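PDB 4CLC: UPF0303 protein YBR137W, which is a cytoplasmic yeast protein of unknown function, of the UPF0303 family and related in sequence to the haem-degrading HbpS-like proteins. Local coordinates for residues Lys91-Leu96 with Lys123-His128. Residues are numbered along the deposited sequence; the frame is centred on the assembly and turned at random.
Sequences KKKTAL and KEYAFH
K93 lays its aliphatic chain over one face of the Y125 ring, CD standing 4.1 Å from the ring centroid and only 19° off the normal, a CH-pi contact offset toward the rim. With CG anti to the backbone N (chi1 -164°) and the chain extended beyond it, the lysine runs past the tyrosine to E124, where NZ forms a salt bridge with OE2. An alanine in place of K93 would probably leave the E124 carboxylate without this mate and the ring face without the CD that now covers it.

The next residue, T94, illustrates how a helix side chain can hold an irregular segment. Its OG1 lies beside the backbone N (chi1 -63°) and donates to the carbonyl O of A126 at 2.8 Å, approaching from above the carbonyl plane. The other branch, CG2, makes an off-centre CH-pi contact with the F127 ring, and CA of T94 meets the edge of Y125.

K91 passes the A126 methyl and sends NZ to the carbonyls of G129 and I148, while Y125 OH is hydrogen-bonded to R97 NH1, farther on in the same helix as K91. The loop between helix 114-117 and strand 131-136 thus packs against helix 84-98, whose K91 and A95 also touch strands 131-136 and 144-149.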
loop_
_atom_site.group_PDB
_atom_site.type_symbol
_atom_site.label_atom_id
_atom_site.label_comp_id
_atom_site.label_asym_id
_atom_site.label_seq_id
_atom_site.Cartn_x
_atom_site.Cartn_y
_atom_site.Cartn_z
ATOM N N LYS D 91 15.694 12.811 11.406
ATOM C CA LYS D 91 15.970 13.469 12.679
ATOM C C LYS D 91 14.811 14.375 13.075
ATOM O O LYS D 91 14.308 14.305 14.203
ATOM C CB LYS D 91 17.262 14.278 12.621
ATOM C CG LYS D 91 18.512 13.450 12.448
ATOM C CD LYS D 91 19.751 14.292 12.639
ATOM C CE LYS D 91 20.996 13.578 12.134
ATOM N NZ LYS D 91 22.205 14.457 12.264
ATOM N N LYS D 92 14.401 15.219 12.128
ATOM C CA LYS D 92 13.319 16.185 12.300
ATOM C C LYS D 92 12.062 15.486 12.771
ATOM O O LYS D 92 11.376 15.960 13.674
ATOM C CB LYS D 92 13.051 16.927 10.981
ATOM C CG LYS D 92 11.953 17.958 11.053
ATOM C CD LYS D 92 11.754 18.703 9.750
ATOM C CE LYS D 92 11.451 17.786 8.612
ATOM N NZ LYS D 92 12.483 17.964 7.561
ATOM N N LYS D 93 11.777 14.344 12.159
ATOM C CA LYS D 93 10.573 13.612 12.478
ATOM C C LYS D 93 10.576 13.219 13.955
ATOM O O LYS D 93 9.619 13.520 14.685
ATOM C CB LYS D 93 10.416 12.380 11.575
ATOM C CG LYS D 93 8.999 11.837 11.630
ATOM C CD LYS D 93 8.690 10.792 10.584
ATOM C CE LYS D 93 7.195 10.449 10.598
ATOM N NZ LYS D 93 6.700 9.879 9.302
ATOM N N THR D 94 11.654 12.570 14.397
ATOM C CA THR D 94 11.806 12.217 15.803
ATOM C C THR D 94 11.618 13.440 16.696
ATOM O O THR D 94 10.752 13.440 17.567
ATOM C CB THR D 94 13.180 11.611 16.103
ATOM O OG1 THR D 94 13.361 10.380 15.385
ATOM C CG2 THR D 94 13.301 11.360 17.569
ATOM N N ALA D 95 12.397 14.493 16.455
ATOM C CA ALA D 95 12.319 15.707 17.270
ATOM C C ALA D 95 10.922 16.312 17.396
ATOM O O ALA D 95 10.516 16.654 18.503
ATOM C CB ALA D 95 13.262 16.745 16.733
ATOM N N LEU D 96 10.187 16.455 16.289
ATOM C CA LEU D 96 8.868 17.107 16.333
ATOM C C LEU D 96 7.839 16.243 17.044
ATOM O O LEU D 96 6.907 16.742 17.692
ATOM C CB LEU D 96 8.379 17.452 14.923
ATOM C CG LEU D 96 9.029 18.664 14.242
ATOM C CD1 LEU D 96 8.833 18.612 12.725
ATOM C CD2 LEU D 96 8.525 19.983 14.825
ATOM N N LYS D 123 13.500 3.318 10.168
ATOM C CA LYS D 123 13.794 3.672 8.778
ATOM C C LYS D 123 13.221 5.065 8.572
ATOM O O LYS D 123 13.580 5.764 7.635
ATOM C CB LYS D 123 13.213 2.682 7.758
ATOM C CG LYS D 123 14.156 1.521 7.373
ATOM C CD LYS D 123 14.129 0.438 8.447
ATOM C CE LYS D 123 15.476 -0.279 8.591
ATOM N NZ LYS D 123 15.474 -1.247 9.742
ATOM N N GLU D 124 12.382 5.443 9.528
ATOM C CA GLU D 124 11.489 6.583 9.534
ATOM C C GLU D 124 11.958 7.628 10.557
ATOM O O GLU D 124 12.048 8.811 10.248
ATOM C CB GLU D 124 10.047 6.121 9.831
ATOM C CG GLU D 124 8.960 7.182 9.603
ATOM C CD GLU D 124 7.521 6.672 9.786
ATOM O OE1 GLU D 124 7.318 5.494 10.160
ATOM O OE2 GLU D 124 6.580 7.469 9.554
ATOM N N TYR D 125 12.129 7.216 11.810
ATOM C CA TYR D 125 12.687 8.104 12.830
ATOM C C TYR D 125 14.181 7.863 13.102
ATOM O O TYR D 125 14.613 6.734 13.245
ATOM C CB TYR D 125 11.917 7.948 14.130
ATOM C CG TYR D 125 10.446 8.272 14.049
ATOM C CD1 TYR D 125 9.519 7.309 13.636
ATOM C CD2 TYR D 125 9.975 9.522 14.405
ATOM C CE1 TYR D 125 8.180 7.587 13.573
ATOM C CE2 TYR D 125 8.633 9.805 14.345
ATOM C CZ TYR D 125 7.737 8.833 13.929
ATOM O OH TYR D 125 6.387 9.123 13.885
ATOM N N ALA D 126 14.970 8.925 13.171
ATOM C CA ALA D 126 16.391 8.778 13.469
ATOM C C ALA D 126 16.676 9.220 14.888
ATOM O O ALA D 126 16.109 10.202 15.375
ATOM C CB ALA D 126 17.241 9.566 12.508
ATOM N N PHE D 127 17.487 8.440 15.586
ATOM C CA PHE D 127 17.817 8.797 16.944
ATOM C C PHE D 127 19.237 9.358 17.180
ATOM O O PHE D 127 19.596 9.648 18.334
ATOM C CB PHE D 127 17.484 7.602 17.823
ATOM C CG PHE D 127 16.011 7.426 17.979
ATOM C CD1 PHE D 127 15.281 6.706 17.039
ATOM C CD2 PHE D 127 15.332 8.073 19.008
ATOM C CE1 PHE D 127 13.910 6.587 17.158
ATOM C CE2 PHE D 127 13.963 7.956 19.137
ATOM C CZ PHE D 127 13.250 7.219 18.208
ATOM N N HIS D 128 20.023 9.521 16.105
ATOM C CA HIS D 128 21.248 10.347 16.140
ATOM C C HIS D 128 20.906 11.817 16.334
ATOM O O HIS D 128 19.776 12.229 16.081
ATOM C CB HIS D 128 22.055 10.207 14.867
ATOM C CG HIS D 128 22.625 8.840 14.662
ATOM N ND1 HIS D 128 21.990 7.696 15.096
ATOM C CD2 HIS D 128 23.739 8.431 14.009
ATOM C CE1 HIS D 128 22.703 6.641 14.747
ATOM N NE2 HIS D 128 23.768 7.057 14.087
#